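PDB 3N0U: probable N-glycosylase/DNA lyase from Thermotoga maritima, which belongs to the helix-hairpin-helix group of DNA glycosylases and is probably a DNA repair protein, built largely of helices. Local coordinates for residues A103-I106 with V107-R110; H81-L84 with E85-A88; H96-P99 with Q100-E104; D123-Q126 with S127-F130. All coordinates share one frame; numbering follows the deposited sequence.

Contact 1: A103-I106 with V107-R110; sequences AEFI and VENR
E108 lies back along the helix over the turn that holds E104 and F105, and its path shows how a glutamate can run beside its own helix. E108 CB rests 3.4 Å from the carbonyl oxygen E104 O. With CG turned beside the backbone N (chi1 -68°), the next carbon approaches more closely still, E108 CG lying 3.1 Å from E104 O. The extended chain then brings E108 OE1 within 3.2 Å of E104 O, two acceptors with no hydrogen bond between them. The same OE1 stands in the F105 ring plane at its edge, 3.9 Å from F105 CD1. Carboxylate and ring are nearly coplanar, 20° apart, so the oxygen faces the rim and its C-H groups.

The backbone of helix 99-109 supplies the frame: V107 N donates to A103 O (2.9 Å), E108 N to E104 O (3.0 Å) and N109 N, less straight, to F105 O. On another side of the helix, V107 CG2 sits over one face of the R110 guanidinium, while the R110 end bonds to the carbonyls of F79 and L82. N109 OD1 accepts from K136 N, next to the sodium-site residue A135.

E104 OE1, 5.7 Å from E108 OE1, is salt-bridged to K101, which probably softens repulsion between the acids. The weakly electropositive ring edge may only partly offset the approach of E108 OE1 to E104 O.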
ATOM      1  N   ALA A 103       7.787  14.610  -6.367  1.00 15.68           N
ATOM      2  CA  ALA A 103       7.252  15.182  -7.609  1.00 15.63           C
ATOM      3  C   ALA A 103       7.993  14.596  -8.810  1.00 14.29           C
ATOM      4  O   ALA A 103       7.377  14.274  -9.825  1.00 16.12           O
ATOM      5  CB  ALA A 103       7.366  16.685  -7.602  1.00 18.88           C
ATOM      6  N   GLU A 104       9.309  14.465  -8.692  1.00 17.11           N
ATOM      7  CA  GLU A 104      10.119  13.947  -9.783  1.00 17.39           C
ATOM      8  C   GLU A 104       9.754  12.504 -10.098  1.00 17.18           C
ATOM      9  O   GLU A 104       9.628  12.128 -11.276  1.00 17.95           O
ATOM     10  CB  GLU A 104      11.604  14.077  -9.442  1.00 17.91           C
ATOM     11  CG  GLU A 104      12.096  15.523  -9.486  1.00 24.24           C
ATOM     12  CD  GLU A 104      13.520  15.730  -9.019  1.00 36.15           C
ATOM     13  OE1 GLU A 104      14.193  14.748  -8.664  1.00 43.20           O
ATOM     14  OE2 GLU A 104      13.966  16.899  -9.024  1.00 33.17           O
ATOM     15  N   PHE A 105       9.570  11.700  -9.055  1.00 15.93           N
ATOM     16  CA  PHE A 105       9.132  10.320  -9.234  1.00 15.92           C
ATOM     17  C   PHE A 105       7.817  10.250  -9.995  1.00 14.68           C
ATOM     18  O   PHE A 105       7.680   9.474 -10.939  1.00 17.29           O
ATOM     19  CB  PHE A 105       8.928   9.608  -7.892  1.00 17.09           C
ATOM     20  CG  PHE A 105      10.179   9.380  -7.101  1.00 16.56           C
ATOM     21  CD1 PHE A 105      11.424   9.359  -7.691  1.00 21.30           C
ATOM     22  CD2 PHE A 105      10.090   9.184  -5.735  1.00 17.60           C
ATOM     23  CE1 PHE A 105      12.562   9.144  -6.928  1.00 23.36           C
ATOM     24  CE2 PHE A 105      11.207   8.948  -4.973  1.00 20.30           C
ATOM     25  CZ  PHE A 105      12.450   8.936  -5.565  1.00 21.65           C
ATOM     26  N   ILE A 106       6.850  11.056  -9.573  1.00 15.32           N
ATOM     27  CA  ILE A 106       5.506  11.022 -10.158  1.00 14.93           C
ATOM     28  C   ILE A 106       5.578  11.430 -11.638  1.00 15.18           C
ATOM     29  O   ILE A 106       4.974  10.774 -12.521  1.00 17.45           O
ATOM     30  CB  ILE A 106       4.523  11.889  -9.344  1.00 15.32           C
ATOM     31  CG1 ILE A 106       4.270  11.205  -8.003  1.00 15.60           C
ATOM     32  CG2 ILE A 106       3.201  12.091 -10.078  1.00 16.49           C
ATOM     33  CD1 ILE A 106       3.685  12.124  -6.938  1.00 17.67           C
ATOM     34  N   VAL A 107       6.285  12.512 -11.923  1.00 16.22           N
ATOM     35  CA  VAL A 107       6.399  12.970 -13.300  1.00 17.70           C
ATOM     36  C   VAL A 107       7.023  11.859 -14.168  1.00 16.85           C
ATOM     37  O   VAL A 107       6.546  11.566 -15.284  1.00 20.78           O
ATOM     38  CB  VAL A 107       7.214  14.268 -13.400  1.00 17.79           C
ATOM     39  CG1 VAL A 107       7.486  14.600 -14.854  1.00 20.06           C
ATOM     40  CG2 VAL A 107       6.449  15.421 -12.769  1.00 21.21           C
ATOM     41  N   GLU A 108       8.085  11.233 -13.664  1.00 17.52           N
ATOM     42  CA  GLU A 108       8.761  10.170 -14.411  1.00 19.21           C
ATOM     43  C   GLU A 108       7.830   8.993 -14.660  1.00 21.33           C
ATOM     44  O   GLU A 108       7.876   8.355 -15.713  1.00 22.24           O
ATOM     45  CB  GLU A 108      10.007   9.688 -13.671  1.00 22.96           C
ATOM     46  CG  GLU A 108      11.126  10.687 -13.586  1.00 30.03           C
ATOM     47  CD  GLU A 108      12.286  10.174 -12.730  1.00 47.83           C
ATOM     48  OE1 GLU A 108      12.170  10.184 -11.479  1.00 40.52           O
ATOM     49  OE2 GLU A 108      13.303   9.739 -13.310  1.00 57.82           O
ATOM     50  N   ASN A 109       6.971   8.711 -13.694  1.00 18.56           N
ATOM     51  CA  ASN A 109       6.077   7.562 -13.789  1.00 17.49           C
ATOM     52  C   ASN A 109       4.981   7.740 -14.827  1.00 18.11           C
ATOM     53  O   ASN A 109       4.254   6.792 -15.136  1.00 18.50           O
ATOM     54  CB  ASN A 109       5.460   7.272 -12.424  1.00 17.80           C
ATOM     55  CG  ASN A 109       6.425   6.628 -11.500  1.00 17.53           C
ATOM     56  OD1 ASN A 109       7.435   6.100 -11.933  1.00 20.51           O
ATOM     57  ND2 ASN A 109       6.136   6.666 -10.213  1.00 18.68           N
ATOM     58  N   ARG A 110       4.833   8.949 -15.353  1.00 18.75           N
ATOM     59  CA  ARG A 110       3.797   9.171 -16.351  1.00 19.45           C
ATOM     60  C   ARG A 110       4.032   8.297 -17.584  1.00 20.17           C
ATOM     61  O   ARG A 110       3.117   8.047 -18.365  1.00 21.92           O
ATOM     62  CB  ARG A 110       3.676  10.661 -16.700  1.00 19.28           C
ATOM     63  CG  ARG A 110       3.193  11.468 -15.528  1.00 18.22           C
ATOM     64  CD  ARG A 110       3.301  12.951 -15.773  1.00 17.77           C
ATOM     65  NE  ARG A 110       2.841  13.710 -14.617  1.00 17.50           N
ATOM     66  CZ  ARG A 110       2.994  15.017 -14.459  1.00 20.18           C
ATOM     67  NH1 ARG A 110       3.632  15.740 -15.377  1.00 20.27           N
ATOM     68  NH2 ARG A 110       2.493  15.603 -13.370  1.00 17.35           N
TER

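Contact 2: H81-L84 with E85-A88; sequences HLPL and EELA
This is a local contact at the start of a helix: L82 and P83, leaving the short helix 78-81, fold against E86 and L87 in the first turn of helix 84-93. P83 occupies the N-cap position. Lacking a polar side chain, it serves the new helix through its carbonyl, and P83 O accepts from L87 N at 3.0 Å in a nearly straight bond (167° at the hydrogen). One residue on, A88 N donates to L84 O over 2.9 Å, and the helical ladder is under way.

The side chains close over this turn in two places. E86 curls back toward the cap, its CG set beside the backbone N and its chain bent at chi2 (75°), which brings the carboxylate against the proline ring. There OE1 reaches CB and CG of P83 alike, with the P83 CG to E86 OE1 distance 3.4 Å, a contact with ring carbons that offer it no N-H. The same bend keeps the acid close to the N-terminal end of the helix, where the helix dipole would be expected to suit a negative charge.

The second place is apolar and deeper. L82 points into the turn, and its CB meets L87 CB at 4.2 Å, while L82 CD1 reaches the L87 backbone at CA. L82 CD2 lies at a similar distance from E86 CB.

L84 turns the other way, onto Q100, A103 and E104 of helix 99-109, and A88 also rests on Q100, so this first turn packs directly against the next helix in the chain.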
ATOM      1  N   HIS A  81      -1.049  15.860 -14.938  1.00 22.25           N
ATOM      2  CA  HIS A  81      -0.768  16.922 -15.890  1.00 23.02           C
ATOM      3  C   HIS A  81       0.149  18.043 -15.415  1.00 19.38           C
ATOM      4  O   HIS A  81       0.669  18.781 -16.252  1.00 21.81           O
ATOM      5  CB  HIS A  81      -2.081  17.513 -16.445  1.00 24.67           C
ATOM      6  CG  HIS A  81      -2.896  18.250 -15.427  1.00 25.39           C
ATOM      7  ND1 HIS A  81      -2.549  19.502 -14.954  1.00 23.95           N
ATOM      8  CD2 HIS A  81      -4.051  17.920 -14.798  1.00 23.78           C
ATOM      9  CE1 HIS A  81      -3.443  19.897 -14.065  1.00 25.96           C
ATOM     10  NE2 HIS A  81      -4.367  18.956 -13.960  1.00 27.10           N
ATOM     11  N   LEU A  82       0.349  18.216 -14.113  1.00 17.83           N
ATOM     12  CA  LEU A  82       1.127  19.372 -13.672  1.00 17.92           C
ATOM     13  C   LEU A  82       2.608  19.263 -14.021  1.00 19.63           C
ATOM     14  O   LEU A  82       3.196  18.187 -13.934  1.00 20.26           O
ATOM     15  CB  LEU A  82       1.022  19.575 -12.163  1.00 18.50           C
ATOM     16  CG  LEU A  82      -0.309  20.093 -11.631  1.00 19.61           C
ATOM     17  CD1 LEU A  82      -0.310  20.040 -10.117  1.00 21.85           C
ATOM     18  CD2 LEU A  82      -0.562  21.521 -12.066  1.00 24.84           C
ATOM     19  N   PRO A  83       3.227  20.392 -14.384  1.00 18.47           N
ATOM     20  CA  PRO A  83       4.687  20.350 -14.533  1.00 20.99           C
ATOM     21  C   PRO A  83       5.365  20.103 -13.208  1.00 19.96           C
ATOM     22  O   PRO A  83       4.789  20.374 -12.163  1.00 19.88           O
ATOM     23  CB  PRO A  83       5.050  21.754 -15.041  1.00 24.01           C
ATOM     24  CG  PRO A  83       3.797  22.400 -15.382  1.00 29.95           C
ATOM     25  CD  PRO A  83       2.694  21.737 -14.620  1.00 21.54           C
ATOM     26  N   LEU A  84       6.599  19.626 -13.271  1.00 20.48           N
ATOM     27  CA  LEU A  84       7.351  19.266 -12.075  1.00 19.52           C
ATOM     28  C   LEU A  84       7.303  20.348 -10.992  1.00 18.69           C
ATOM     29  O   LEU A  84       7.010  20.050  -9.829  1.00 20.53           O
ATOM     30  CB  LEU A  84       8.800  18.982 -12.471  1.00 23.08           C
ATOM     31  CG  LEU A  84       9.755  18.701 -11.332  1.00 27.68           C
ATOM     32  CD1 LEU A  84       9.272  17.514 -10.537  1.00 32.54           C
ATOM     33  CD2 LEU A  84      11.155  18.432 -11.887  1.00 32.89           C
ATOM     34  N   GLU A  85       7.604  21.597 -11.354  1.00 19.20           N
ATOM     35  CA  GLU A  85       7.752  22.646 -10.338  1.00 20.34           C
ATOM     36  C   GLU A  85       6.425  22.920  -9.634  1.00 19.46           C
ATOM     37  O   GLU A  85       6.389  23.094  -8.403  1.00 23.30           O
ATOM     38  CB  GLU A  85       8.306  23.941 -10.946  1.00 27.64           C
ATOM     39  CG  GLU A  85       8.448  25.095  -9.930  1.00 38.90           C
ATOM     40  CD  GLU A  85       9.057  26.372 -10.527  1.00 55.53           C
ATOM     41  OE1 GLU A  85       8.628  26.803 -11.625  1.00 58.79           O
ATOM     42  OE2 GLU A  85       9.966  26.954  -9.887  1.00 64.53           O
ATOM     43  N   GLU A  86       5.331  22.926 -10.391  1.00 18.18           N
ATOM     44  CA  GLU A  86       4.027  23.170  -9.799  1.00 19.74           C
ATOM     45  C   GLU A  86       3.568  21.990  -8.939  1.00 18.95           C
ATOM     46  O   GLU A  86       2.910  22.178  -7.913  1.00 19.50           O
ATOM     47  CB  GLU A  86       2.982  23.465 -10.883  1.00 25.96           C
ATOM     48  CG  GLU A  86       2.970  24.929 -11.371  1.00 34.55           C
ATOM     49  CD  GLU A  86       4.126  25.278 -12.297  1.00 39.92           C
ATOM     50  OE1 GLU A  86       4.786  24.350 -12.817  1.00 36.39           O
ATOM     51  OE2 GLU A  86       4.368  26.489 -12.516  1.00 38.62           O
ATOM     52  N   LEU A  87       3.866  20.777  -9.367  1.00 18.43           N
ATOM     53  CA  LEU A  87       3.537  19.612  -8.560  1.00 17.48           C
ATOM     54  C   LEU A  87       4.328  19.629  -7.256  1.00 18.29           C
ATOM     55  O   LEU A  87       3.784  19.380  -6.187  1.00 18.13           O
ATOM     56  CB  LEU A  87       3.820  18.333  -9.343  1.00 19.26           C
ATOM     57  CG  LEU A  87       3.523  17.029  -8.599  1.00 15.57           C
ATOM     58  CD1 LEU A  87       2.078  17.034  -8.110  1.00 19.49           C
ATOM     59  CD2 LEU A  87       3.809  15.843  -9.496  1.00 17.21           C
ATOM     60  N   ALA A  88       5.616  19.938  -7.328  1.00 17.97           N
ATOM     61  CA  ALA A  88       6.419  20.009  -6.106  1.00 16.87           C
ATOM     62  C   ALA A  88       5.855  21.067  -5.165  1.00 19.11           C
ATOM     63  O   ALA A  88       5.828  20.878  -3.938  1.00 19.73           O
ATOM     64  CB  ALA A  88       7.871  20.301  -6.431  1.00 22.67           C
TER

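Contact 3: H96-P99 with Q100-E104; sequences HRYP and QKRAE
R102 turns back over the start of its own helix, with CG beside the backbone N and a bend at chi2 (-65°), while H96 swings its ring to meet it with CG opposite the backbone N (chi1 -153°). This lays R102 CG against the loop: it sits 3.2 Å from Y98 O and 3.4 Å from H96 CE1. Imidazole and guanidinium stand steeply to one another, their planes 70° apart, and the arginine chain crosses the histidine at about a right angle.

Farther out the guanidinium runs alongside Y98, both side chains pointing the same way. Y98 CB lies over one guanidinium face, 3.6 Å above the plane and toward its rim, and NH2 of R102 comes within 3.5 Å of CD2 of Y98. R102 was modelled in two conformers, so these details describe one of them.

Y98 is the N-cap residue, and its carbonyl accepts from R102 N at 3.1 Å. The loop before it is pinned by H96, whose ND1 receives Y98 N in the ring plane; NE2, on the other side of the ring, bonds to L59 O, so both imidazole nitrogens have partners. One turn into the helix, E104 draws two neighbours together: its OE1 takes a salt bridge from K101 NZ, and its OE2 a straight bond from Q100 NE2.

Helix 47-59 meets the R102 chain through V58 and L59, and W63 packs edge-to-face with H96. From helix 84-93, L91 touches P99, so the opening turn of helix 99-109 meets both neighbours.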
ATOM      1  N   HIS A  96       4.183  17.511   2.532  1.00 22.20           N
ATOM      2  CA  HIS A  96       5.139  16.441   2.297  1.00 19.03           C
ATOM      3  C   HIS A  96       6.541  16.906   2.616  1.00 17.44           C
ATOM      4  O   HIS A  96       6.915  18.032   2.276  1.00 21.35           O
ATOM      5  CB  HIS A  96       5.091  15.929   0.863  1.00 20.27           C
ATOM      6  CG  HIS A  96       5.526  14.509   0.766  1.00 18.54           C
ATOM      7  ND1 HIS A  96       6.850  14.141   0.872  1.00 19.84           N
ATOM      8  CD2 HIS A  96       4.817  13.361   0.695  1.00 19.51           C
ATOM      9  CE1 HIS A  96       6.940  12.823   0.843  1.00 19.62           C
ATOM     10  NE2 HIS A  96       5.718  12.327   0.738  1.00 21.25           N
ATOM     11  N   ARG A  97       7.307  16.052   3.279  1.00 18.16           N
ATOM     12  CA  ARG A  97       8.679  16.386   3.678  1.00 22.09           C
ATOM     13  C   ARG A  97       9.704  16.339   2.553  1.00 16.84           C
ATOM     14  O   ARG A  97      10.782  16.895   2.681  1.00 19.97           O
ATOM     15  CB  ARG A  97       9.144  15.473   4.818  1.00 28.09           C
ATOM     16  CG  ARG A  97       8.424  15.740   6.125  1.00 44.43           C
ATOM     17  CD  ARG A  97       9.040  14.954   7.285  1.00 64.23           C
ATOM     18  NE  ARG A  97       8.880  13.506   7.127  1.00 70.94           N
ATOM     19  CZ  ARG A  97       7.798  12.822   7.498  1.00 75.79           C
ATOM     20  NH1 ARG A  97       6.759  13.442   8.051  1.00 74.86           N
ATOM     21  NH2 ARG A  97       7.751  11.508   7.313  1.00 79.09           N
ATOM     22  N   TYR A  98       9.354  15.701   1.436  1.00 17.58           N
ATOM     23  CA  TYR A  98      10.298  15.493   0.323  1.00 16.91           C
ATOM     24  C   TYR A  98       9.612  15.816  -0.989  1.00 16.72           C
ATOM     25  O   TYR A  98       9.538  14.989  -1.893  1.00 16.67           O
ATOM     26  CB  TYR A  98      10.828  14.051   0.327  1.00 18.26           C
ATOM     27  CG  TYR A  98      11.385  13.650   1.668  1.00 18.93           C
ATOM     28  CD1 TYR A  98      12.590  14.155   2.124  1.00 20.58           C
ATOM     29  CD2 TYR A  98      10.682  12.804   2.491  1.00 23.33           C
ATOM     30  CE1 TYR A  98      13.091  13.790   3.362  1.00 21.70           C
ATOM     31  CE2 TYR A  98      11.170  12.439   3.740  1.00 28.17           C
ATOM     32  CZ  TYR A  98      12.366  12.950   4.165  1.00 23.81           C
ATOM     33  OH  TYR A  98      12.829  12.594   5.404  1.00 29.45           O
ATOM     34  N   PRO A  99       9.097  17.041  -1.103  1.00 16.50           N
ATOM     35  CA  PRO A  99       8.219  17.361  -2.231  1.00 19.49           C
ATOM     36  C   PRO A  99       8.919  17.335  -3.580  1.00 17.69           C
ATOM     37  O   PRO A  99       8.304  16.937  -4.567  1.00 17.62           O
ATOM     38  CB  PRO A  99       7.717  18.760  -1.889  1.00 20.15           C
ATOM     39  CG  PRO A  99       8.777  19.345  -1.013  1.00 19.96           C
ATOM     40  CD  PRO A  99       9.280  18.186  -0.201  1.00 18.37           C
ATOM     41  N   GLN A 100      10.165  17.790  -3.655  1.00 16.65           N
ATOM     42  CA  GLN A 100      10.850  17.824  -4.945  1.00 18.62           C
ATOM     43  C   GLN A 100      11.066  16.413  -5.469  1.00 16.36           C
ATOM     44  O   GLN A 100      10.747  16.104  -6.618  1.00 16.27           O
ATOM     45  CB  GLN A 100      12.178  18.575  -4.854  1.00 18.10           C
ATOM     46  CG  GLN A 100      12.876  18.723  -6.182  1.00 23.72           C
ATOM     47  CD  GLN A 100      12.162  19.655  -7.153  1.00 24.48           C
ATOM     48  OE1 GLN A 100      11.491  20.627  -6.763  1.00 24.71           O
ATOM     49  NE2 GLN A 100      12.333  19.375  -8.433  1.00 33.03           N
ATOM     50  N   LYS A 101      11.600  15.543  -4.631  1.00 18.29           N
ATOM     51  CA  LYS A 101      11.916  14.211  -5.100  1.00 17.11           C
ATOM     52  C   LYS A 101      10.650  13.412  -5.417  1.00 17.65           C
ATOM     53  O   LYS A 101      10.599  12.688  -6.411  1.00 17.94           O
ATOM     54  CB  LYS A 101      12.800  13.489  -4.070  1.00 20.54           C
ATOM     55  CG  LYS A 101      13.565  12.338  -4.638  1.00 32.33           C
ATOM     56  CD  LYS A 101      14.574  12.826  -5.707  1.00 35.42           C
ATOM     57  CE  LYS A 101      14.324  12.195  -7.053  1.00 52.83           C
ATOM     58  NZ  LYS A 101      15.498  12.402  -7.954  1.00 49.37           N
ATOM     59  N   ARG A 102       9.620  13.507  -4.589  1.00 16.43           N
ATOM     60  CA  ARG A 102       8.382  12.782  -4.878  0.54 15.69           C
ATOM     61  C   ARG A 102       7.743  13.301  -6.155  1.00 14.59           C
ATOM     62  O   ARG A 102       7.211  12.522  -6.947  1.00 16.28           O
ATOM     63  CB  ARG A 102       7.386  12.879  -3.721  0.54 18.55           C
ATOM     64  CG  ARG A 102       7.875  12.283  -2.404  0.54 19.07           C
ATOM     65  CD  ARG A 102       8.096  10.772  -2.450  0.54 18.34           C
ATOM     66  NE  ARG A 102       8.736  10.352  -1.202  0.54 15.38           N
ATOM     67  CZ  ARG A 102      10.038  10.463  -0.944  0.54 17.05           C
ATOM     68  NH1 ARG A 102      10.881  10.949  -1.860  0.54 20.65           N
ATOM     69  NH2 ARG A 102      10.502  10.090   0.235  0.54 24.24           N
ATOM     70  N   ALA A 103       7.787  14.610  -6.367  1.00 15.68           N
ATOM     71  CA  ALA A 103       7.252  15.182  -7.609  1.00 15.63           C
ATOM     72  C   ALA A 103       7.993  14.596  -8.810  1.00 14.29           C
ATOM     73  O   ALA A 103       7.377  14.274  -9.825  1.00 16.12           O
ATOM     74  CB  ALA A 103       7.366  16.685  -7.602  1.00 18.88           C
ATOM     75  N   GLU A 104       9.309  14.465  -8.692  1.00 17.11           N
ATOM     76  CA  GLU A 104      10.119  13.947  -9.783  1.00 17.39           C
ATOM     77  C   GLU A 104       9.754  12.504 -10.098  1.00 17.18           C
ATOM     78  O   GLU A 104       9.628  12.128 -11.276  1.00 17.95           O
ATOM     79  CB  GLU A 104      11.604  14.077  -9.442  1.00 17.91           C
ATOM     80  CG  GLU A 104      12.096  15.523  -9.486  1.00 24.24           C
ATOM     81  CD  GLU A 104      13.520  15.730  -9.019  1.00 36.15           C
ATOM     82  OE1 GLU A 104      14.193  14.748  -8.664  1.00 43.20           O
ATOM     83  OE2 GLU A 104      13.966  16.899  -9.024  1.00 33.17           O
TER

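Contact 4: D123-Q126 with S127-F130; sequences DPFQ and SREF
From D123 onward the backbone enters helix 124-134, and four successive carbonyls from D123 to Q126 accept the amides of S127 to F130. The first bond, S127 N to D123 O, measures 2.9 Å. D123 is the N-cap, and its side chain completes the start: D123 OD2 accepts Q126 N at 3.1 Å through its anti lone pair, and F125 N in a weak, bent bond.

The side chains of F125 and R128 run together in the same direction. NH2 of R128 approaches the ring obliquely, 3.4 Å from F125 CD1, with the two planes 78° apart. A bend at chi3 (66°) turns the guanidinium so that R128 NE donates to a water at 2.9 Å; that water lies in the guanidinium plane at its edge and donates to F125 O. The same carbonyl takes E129 N, so it serves two donors.

Beyond these two segments, R128 NH1 forms a salt bridge with E188 and a bond to S144, S127 OG bonds to L119 O, and E129 pairs with K181. The buried arginine thus has an acidic partner and water to satisfy it, which would probably stabilise its positive charge, and these polar partners probably do most to fix its orientation beside the aromatic ring.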
ATOM      1  N   ASP A 123      -1.055 -11.106 -13.385  1.00 27.15           N
ATOM      2  CA  ASP A 123      -0.621 -11.882 -12.237  1.00 29.52           C
ATOM      3  C   ASP A 123       0.002 -10.909 -11.264  1.00 24.68           C
ATOM      4  O   ASP A 123       0.943 -10.207 -11.622  1.00 26.86           O
ATOM      5  CB  ASP A 123       0.399 -12.930 -12.646  1.00 33.50           C
ATOM      6  CG  ASP A 123       0.868 -13.755 -11.478  1.00 45.74           C
ATOM      7  OD1 ASP A 123       0.306 -14.846 -11.252  1.00 54.45           O
ATOM      8  OD2 ASP A 123       1.787 -13.305 -10.772  1.00 40.81           O
ATOM      9  N   PRO A 124      -0.531 -10.837 -10.041  1.00 23.74           N
ATOM     10  CA  PRO A 124      -0.058  -9.785  -9.142  1.00 22.66           C
ATOM     11  C   PRO A 124       1.396  -9.907  -8.758  1.00 20.54           C
ATOM     12  O   PRO A 124       2.008  -8.877  -8.496  1.00 23.33           O
ATOM     13  CB  PRO A 124      -0.947  -9.937  -7.911  1.00 26.75           C
ATOM     14  CG  PRO A 124      -1.622 -11.243  -8.045  1.00 29.98           C
ATOM     15  CD  PRO A 124      -1.680 -11.570  -9.486  1.00 28.71           C
ATOM     16  N   PHE A 125       1.960 -11.111  -8.749  1.00 25.64           N
ATOM     17  CA  PHE A 125       3.370 -11.244  -8.395  1.00 24.44           C
ATOM     18  C   PHE A 125       4.201 -10.676  -9.530  1.00 22.52           C
ATOM     19  O   PHE A 125       5.195 -10.007  -9.287  1.00 23.15           O
ATOM     20  CB  PHE A 125       3.728 -12.698  -8.064  1.00 29.64           C
ATOM     21  CG  PHE A 125       3.049 -13.195  -6.813  1.00 31.06           C
ATOM     22  CD1 PHE A 125       3.662 -13.078  -5.581  1.00 36.33           C
ATOM     23  CD2 PHE A 125       1.763 -13.713  -6.871  1.00 41.38           C
ATOM     24  CE1 PHE A 125       3.017 -13.500  -4.416  1.00 36.58           C
ATOM     25  CE2 PHE A 125       1.112 -14.145  -5.719  1.00 41.03           C
ATOM     26  CZ  PHE A 125       1.740 -14.026  -4.488  1.00 36.51           C
ATOM     27  N   GLN A 126       3.782 -10.913 -10.771  1.00 22.73           N
ATOM     28  CA  GLN A 126       4.538 -10.399 -11.903  1.00 25.89           C
ATOM     29  C   GLN A 126       4.365  -8.880 -12.000  1.00 18.60           C
ATOM     30  O   GLN A 126       5.318  -8.156 -12.285  1.00 23.97           O
ATOM     31  CB  GLN A 126       4.120 -11.087 -13.196  1.00 30.02           C
ATOM     32  CG  GLN A 126       4.381 -12.573 -13.186  1.00 49.80           C
ATOM     33  CD  GLN A 126       4.041 -13.218 -14.499  1.00 72.60           C
ATOM     34  OE1 GLN A 126       3.726 -12.534 -15.468  1.00 62.20           O
ATOM     35  NE2 GLN A 126       4.103 -14.541 -14.543  1.00 91.78           N
ATOM     36  N   SER A 127       3.153  -8.395 -11.755  1.00 21.71           N
ATOM     37  CA  SER A 127       2.912  -6.952 -11.790  1.00 19.53           C
ATOM     38  C   SER A 127       3.727  -6.230 -10.730  1.00 19.29           C
ATOM     39  O   SER A 127       4.266  -5.164 -10.986  1.00 20.14           O
ATOM     40  CB  SER A 127       1.420  -6.652 -11.635  1.00 21.27           C
ATOM     41  OG  SER A 127       0.742  -7.143 -12.779  1.00 25.33           O
ATOM     42  N   ARG A 128       3.855  -6.825  -9.554  1.00 19.03           N
ATOM     43  CA  ARG A 128       4.653  -6.202  -8.507  1.00 18.55           C
ATOM     44  C   ARG A 128       6.120  -6.119  -8.937  1.00 20.34           C
ATOM     45  O   ARG A 128       6.760  -5.094  -8.737  1.00 20.16           O
ATOM     46  CB  ARG A 128       4.528  -6.966  -7.183  1.00 20.59           C
ATOM     47  CG  ARG A 128       5.563  -6.519  -6.154  1.00 18.48           C
ATOM     48  CD  ARG A 128       5.194  -7.003  -4.772  1.00 21.11           C
ATOM     49  NE  ARG A 128       5.269  -8.451  -4.709  1.00 19.63           N
ATOM     50  CZ  ARG A 128       4.800  -9.194  -3.724  1.00 19.27           C
ATOM     51  NH1 ARG A 128       4.191  -8.634  -2.698  1.00 20.88           N
ATOM     52  NH2 ARG A 128       4.953 -10.507  -3.774  1.00 23.17           N
ATOM     53  N   GLU A 129       6.645  -7.184  -9.547  1.00 18.86           N
ATOM     54  CA  GLU A 129       8.027  -7.191 -10.023  1.00 20.33           C
ATOM     55  C   GLU A 129       8.232  -6.046 -11.013  1.00 21.69           C
ATOM     56  O   GLU A 129       9.239  -5.348 -10.982  1.00 21.98           O
ATOM     57  CB  GLU A 129       8.372  -8.520 -10.710  1.00 25.37           C
ATOM     58  CG  GLU A 129       8.597  -9.674  -9.748  1.00 27.17           C
ATOM     59  CD  GLU A 129       8.827 -11.012 -10.464  1.00 37.70           C
ATOM     60  OE1 GLU A 129       8.948 -11.025 -11.709  1.00 43.98           O
ATOM     61  OE2 GLU A 129       8.872 -12.054  -9.772  1.00 46.25           O
ATOM     62  N   PHE A 130       7.268  -5.874 -11.904  1.00 19.45           N
ATOM     63  CA  PHE A 130       7.347  -4.812 -12.903  1.00 20.09           C
ATOM     64  C   PHE A 130       7.432  -3.437 -12.277  1.00 18.73           C
ATOM     65  O   PHE A 130       8.238  -2.619 -12.676  1.00 21.10           O
ATOM     66  CB  PHE A 130       6.150  -4.853 -13.845  1.00 20.90           C
ATOM     67  CG  PHE A 130       6.132  -3.711 -14.821  1.00 21.49           C
ATOM     68  CD1 PHE A 130       5.499  -2.522 -14.502  1.00 26.04           C
ATOM     69  CD2 PHE A 130       6.800  -3.810 -16.028  1.00 26.83           C
ATOM     70  CE1 PHE A 130       5.505  -1.456 -15.388  1.00 25.82           C
ATOM     71  CE2 PHE A 130       6.808  -2.743 -16.925  1.00 29.80           C
ATOM     72  CZ  PHE A 130       6.166  -1.572 -16.603  1.00 29.20           C
TER
HETATM   73  O   HOH W   1       6.308 -10.392  -6.656  1.00 24.13           O

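Three of the contacts form one cluster and the fourth stands apart. Contacts 1 and 3 overlap on helix 99-109, sharing A103 and E104, and contact 2 starts the preceding helix, 84-93, beside them. L84 CD1 packs 3.6 Å from A103 CB, and A88 O lies 3.5 Å from P99 CB, so contact 2 touches both. R110 NH2 reaches L82 O at 2.7 Å, a probable hydrogen bond. Contact 4 begins another helix, with its centre about 20 Å from that of contact 1. The sodium ion lies about 7 Å from the N109 side chain of contact 1, about 9 Å from that of F130 in contact 4 and about 12 Å from that of R102 in contact 3.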